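Local coordinates for protein dihydropyrimidinase (Brevibacillus agri, PDB 3SFW) that probably catalyses the zinc-dependent hydrolytic ring opening of dihydropyrimidines, at residues A[278-283]-A[319-324]; A[323-328]-A[333-338]. All coordinates share one frame; numbering follows the deposited sequence.

Contact 1: residues A[278-283]-A[319-324]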
# COMPACT_ATOMS: atom_id res chain seq x y z
N PRO A 278 -29.57 18.92 -17.99
CA PRO A 278 -30.81 18.47 -18.64
C PRO A 278 -30.91 18.86 -20.14
O PRO A 278 -30.02 19.54 -20.70
CB PRO A 278 -31.90 19.20 -17.82
CG PRO A 278 -31.24 20.51 -17.43
CD PRO A 278 -29.74 20.17 -17.23
N ASP A 279 -31.97 18.38 -20.81
CA ASP A 279 -32.24 18.80 -22.18
C ASP A 279 -31.14 18.25 -23.10
O ASP A 279 -30.71 18.95 -24.02
CB ASP A 279 -32.19 20.33 -22.31
CG ASP A 279 -33.33 21.04 -21.60
OD1 ASP A 279 -34.47 20.57 -21.70
OD2 ASP A 279 -33.07 22.11 -21.01
N PHE A 280 -30.61 17.08 -22.74
CA PHE A 280 -29.53 16.41 -23.49
C PHE A 280 -28.19 17.10 -23.37
O PHE A 280 -27.20 16.62 -24.01
CB PHE A 280 -29.91 16.26 -24.96
CG PHE A 280 -29.14 15.17 -25.71
CD1 PHE A 280 -29.11 13.87 -25.23
CD2 PHE A 280 -28.38 15.50 -26.83
CE1 PHE A 280 -28.39 12.85 -25.92
CE2 PHE A 280 -27.63 14.48 -27.53
CZ PHE A 280 -27.64 13.17 -27.05
N GLU A 281 -28.10 18.19 -22.60
CA GLU A 281 -26.83 18.97 -22.54
C GLU A 281 -25.68 18.12 -22.02
O GLU A 281 -24.50 18.34 -22.40
CB GLU A 281 -26.94 20.24 -21.67
CG GLU A 281 -27.73 21.35 -22.31
CD GLU A 281 -26.93 22.18 -23.32
OE1 GLU A 281 -25.84 22.69 -22.99
OE2 GLU A 281 -27.49 22.45 -24.39
N GLY A 282 -26.03 17.11 -21.23
CA GLY A 282 -25.07 16.16 -20.67
C GLY A 282 -24.24 15.47 -21.78
O GLY A 282 -23.10 15.06 -21.52
N ALA A 283 -24.82 15.32 -22.97
CA ALA A 283 -24.12 14.62 -24.09
C ALA A 283 -22.87 15.38 -24.52
O ALA A 283 -21.92 14.79 -25.07
CB ALA A 283 -25.04 14.42 -25.28
N PHE A 319 -17.10 16.41 -31.50
CA PHE A 319 -18.31 16.19 -32.30
C PHE A 319 -19.27 17.31 -31.95
O PHE A 319 -19.46 17.62 -30.76
CB PHE A 319 -18.94 14.86 -31.91
CG PHE A 319 -18.06 13.66 -32.15
CD1 PHE A 319 -17.95 13.12 -33.44
CD2 PHE A 319 -17.32 13.09 -31.11
CE1 PHE A 319 -17.09 12.03 -33.69
CE2 PHE A 319 -16.47 11.96 -31.34
CZ PHE A 319 -16.40 11.40 -32.63
N ASN A 320 -19.89 17.90 -32.96
CA ASN A 320 -20.92 18.89 -32.70
C ASN A 320 -22.04 18.33 -31.82
O ASN A 320 -22.45 17.18 -31.93
CB ASN A 320 -21.52 19.38 -34.02
CG ASN A 320 -20.55 20.17 -34.82
OD1 ASN A 320 -20.21 21.28 -34.45
ND2 ASN A 320 -20.04 19.57 -35.91
N PHE A 321 -22.58 19.20 -30.98
CA PHE A 321 -23.74 18.87 -30.19
C PHE A 321 -24.93 18.63 -31.12
O PHE A 321 -25.61 17.61 -31.00
CB PHE A 321 -24.07 20.05 -29.29
CG PHE A 321 -25.23 19.76 -28.34
CD1 PHE A 321 -25.24 18.61 -27.57
CD2 PHE A 321 -26.31 20.63 -28.26
CE1 PHE A 321 -26.29 18.35 -26.68
CE2 PHE A 321 -27.35 20.38 -27.36
CZ PHE A 321 -27.33 19.24 -26.58
N SER A 322 -25.14 19.54 -32.06
CA SER A 322 -26.21 19.36 -33.04
C SER A 322 -25.79 18.31 -34.09
O SER A 322 -24.67 18.36 -34.66
CB SER A 322 -26.56 20.68 -33.72
OG SER A 322 -27.44 20.47 -34.80
N GLY A 323 -26.67 17.35 -34.32
CA GLY A 323 -26.42 16.37 -35.35
C GLY A 323 -25.59 15.20 -34.83
O GLY A 323 -26.07 14.05 -34.82
N GLN A 324 -24.35 15.48 -34.40
CA GLN A 324 -23.44 14.41 -34.12
C GLN A 324 -23.68 13.84 -32.73
O GLN A 324 -23.95 12.67 -32.59
CB GLN A 324 -21.97 14.88 -34.28
CG GLN A 324 -21.64 15.13 -35.75
CD GLN A 324 -20.20 15.50 -35.93
OE1 GLN A 324 -19.76 16.56 -35.47
NE2 GLN A 324 -19.44 14.63 -36.60
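Phe280 O is approached by two groups: Ala283 N donates a backbone hydrogen bond to it at 2.9 Å within the 3-10 turn, and the rim of the Phe321 ring meets it nearly in the ring plane, CE1 lying 3.3 Å from Phe280 O. The second approach sets an aromatic C-H against a carbonyl oxygen. Phe321 reaches this spot because its CG stands anti to the backbone N (chi1 -176°), which sends the ring off residues 321-324 toward the turn. The Phe280 and Phe321 side chains slide past each other in opposite directions, their ring planes 26° apart but so offset, with centroids 5.8 Å apart, that they barely overlap; the touch is between Phe280 CD2 and Phe321 CE1 at 3.5 Å. Ala283 CB sits over one face of the Phe280 ring, toward its rim, and also near the plane of the Phe321 ring at the edge. Glu281, bent at chi2, crosses Phe321 at about a right angle and brings OE2 to 3.6 Å from Phe321 CE2. Its other oxygen pairs with Lys284, which also makes a cation-pi contact with Phe321. This surface packing joins the type I' turn Pro278-Glu281, in the loop between helices 265-269 and 295-305, to the short helix 321-325, where Asp414 accepts hydrogen bonds from Phe321 N and Ser322 N.

Contact 2: residues A[323-328]-A[333-338]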
# COMPACT_ATOMS: atom_id res chain seq x y z
N GLY A 323 -26.67 17.35 -34.32
CA GLY A 323 -26.42 16.37 -35.35
C GLY A 323 -25.59 15.20 -34.83
O GLY A 323 -26.07 14.05 -34.82
N GLN A 324 -24.35 15.48 -34.40
CA GLN A 324 -23.44 14.41 -34.12
C GLN A 324 -23.68 13.84 -32.73
O GLN A 324 -23.95 12.67 -32.59
CB GLN A 324 -21.97 14.88 -34.28
CG GLN A 324 -21.64 15.13 -35.75
CD GLN A 324 -20.20 15.50 -35.93
OE1 GLN A 324 -19.76 16.56 -35.47
NE2 GLN A 324 -19.44 14.63 -36.60
N LYS A 325 -23.62 14.68 -31.68
CA LYS A 325 -23.89 14.13 -30.37
C LYS A 325 -25.34 13.57 -30.34
O LYS A 325 -25.61 12.59 -29.65
CB LYS A 325 -23.73 15.16 -29.23
CG LYS A 325 -22.24 15.59 -28.92
CD LYS A 325 -21.44 14.46 -28.25
CE LYS A 325 -19.96 14.90 -27.94
NZ LYS A 325 -19.27 13.80 -27.21
N GLU A 326 -26.22 14.20 -31.12
CA GLU A 326 -27.64 13.78 -31.21
C GLU A 326 -27.86 12.39 -31.80
O GLU A 326 -28.92 11.80 -31.60
CB GLU A 326 -28.45 14.82 -32.00
CG GLU A 326 -28.49 16.21 -31.36
CD GLU A 326 -29.48 17.12 -32.08
OE1 GLU A 326 -29.19 17.55 -33.24
OE2 GLU A 326 -30.61 17.27 -31.55
N LEU A 327 -26.84 11.80 -32.41
CA LEU A 327 -26.96 10.40 -32.76
C LEU A 327 -27.32 9.58 -31.53
O LEU A 327 -27.89 8.47 -31.65
CB LEU A 327 -25.66 9.88 -33.40
CG LEU A 327 -25.33 10.52 -34.76
CD1 LEU A 327 -23.89 10.12 -35.11
CD2 LEU A 327 -26.31 10.00 -35.86
N GLY A 328 -27.00 10.09 -30.34
CA GLY A 328 -27.26 9.34 -29.10
C GLY A 328 -28.52 9.73 -28.31
O GLY A 328 -28.69 9.31 -27.17
N THR A 333 -25.30 4.99 -25.53
CA THR A 333 -24.23 4.19 -26.17
C THR A 333 -23.95 4.63 -27.59
O THR A 333 -22.91 4.29 -28.16
CB THR A 333 -24.50 2.65 -26.14
OG1 THR A 333 -25.51 2.31 -27.10
CG2 THR A 333 -24.81 2.09 -24.73
N LYS A 334 -24.86 5.39 -28.19
CA LYS A 334 -24.66 5.90 -29.54
C LYS A 334 -24.22 7.34 -29.60
O LYS A 334 -24.15 7.93 -30.68
CB LYS A 334 -25.91 5.68 -30.40
CG LYS A 334 -26.21 4.18 -30.57
CD LYS A 334 -27.36 3.95 -31.56
CE LYS A 334 -27.56 2.44 -31.74
NZ LYS A 334 -28.99 2.17 -32.08
N ILE A 335 -23.96 7.95 -28.46
CA ILE A 335 -23.42 9.33 -28.46
C ILE A 335 -21.92 9.18 -28.83
O ILE A 335 -21.24 8.40 -28.19
CB ILE A 335 -23.48 10.02 -27.05
CG1 ILE A 335 -24.93 10.12 -26.49
CG2 ILE A 335 -22.88 11.39 -27.14
CD1 ILE A 335 -24.98 10.56 -25.00
N PRO A 336 -21.48 9.80 -29.94
CA PRO A 336 -20.07 9.67 -30.29
C PRO A 336 -19.22 10.23 -29.13
O PRO A 336 -19.53 11.28 -28.58
CB PRO A 336 -19.92 10.50 -31.57
CG PRO A 336 -21.20 11.41 -31.61
CD PRO A 336 -22.24 10.56 -30.96
N ASN A 337 -18.26 9.44 -28.66
CA ASN A 337 -17.51 9.78 -27.42
C ASN A 337 -16.35 10.73 -27.77
O ASN A 337 -15.55 10.44 -28.67
CB ASN A 337 -16.86 8.53 -26.81
CG ASN A 337 -17.83 7.59 -26.11
OD1 ASN A 337 -17.37 6.71 -25.41
ND2 ASN A 337 -19.14 7.71 -26.36
N GLY A 338 -16.23 11.84 -27.06
CA GLY A 338 -15.09 12.77 -27.27
C GLY A 338 -15.45 14.20 -26.96
O GLY A 338 -16.59 14.64 -27.16
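Lys325 lays its methylene chain across Ile335 at about a right angle, CD resting 3.6 Å from Ile335 CG2. This is a tight loop of the amidohydrolase TIM-barrel fold, in which helix 321-325 runs on into a 3-10 turn and after four more residues the chain returns across it. A bend at chi2 (-71°) followed by an extended run carries the lysine toward the backbone of 336-338. Lys325 NZ donates to Gly338 O at 2.8 Å, somewhat above that carbonyl's plane, and to Pro336 O at 2.9 Å, nearer to the C=O axis with a C=O...N angle of 160°. The ammonium of this buried lysine is thus met by two backbone oxygens, which would probably stabilise its charge, and the grip holds the loop backbone of 336-338, whose Gly338 lies about 8 Å from a bound zinc ion. The backbones come closest at Gly328 and Ile335, their CA atoms 3.9 Å apart, and Gly328 CA also touches Ile335 CG1. Pro336 turns its ring toward the helix and packs against Phe319 and Thr68. Pro336 CD is 3.2 Å from Gln324 O, the same oxygen that accepts the hydrogen bond of Leu327 N at 3.0 Å.

In the fold
From the N terminus, the chain first supplies 278-283, in the loop following helix 265-269, then passes helix 295-305, strand 311-312 and the zinc ligand Asp315 before contact 1 closes this excursion of 35 residues at 319-324. Contact 2 closes a far smaller turn, with four residues between 323-328 and 333-338. The two loops neither nest nor cross; they follow in series, sharing Gly323 and Gln324 on helix 321-325. The shared helix links the two, and a probable hydrogen bond from Lys325 N to Asn320 O joins their residues. Ala283 O packs on Lys325 CD, so 278-283 also touches the first segment of contact 2, and Gly338 bonds through its backbone to Val286, just beyond 278-283.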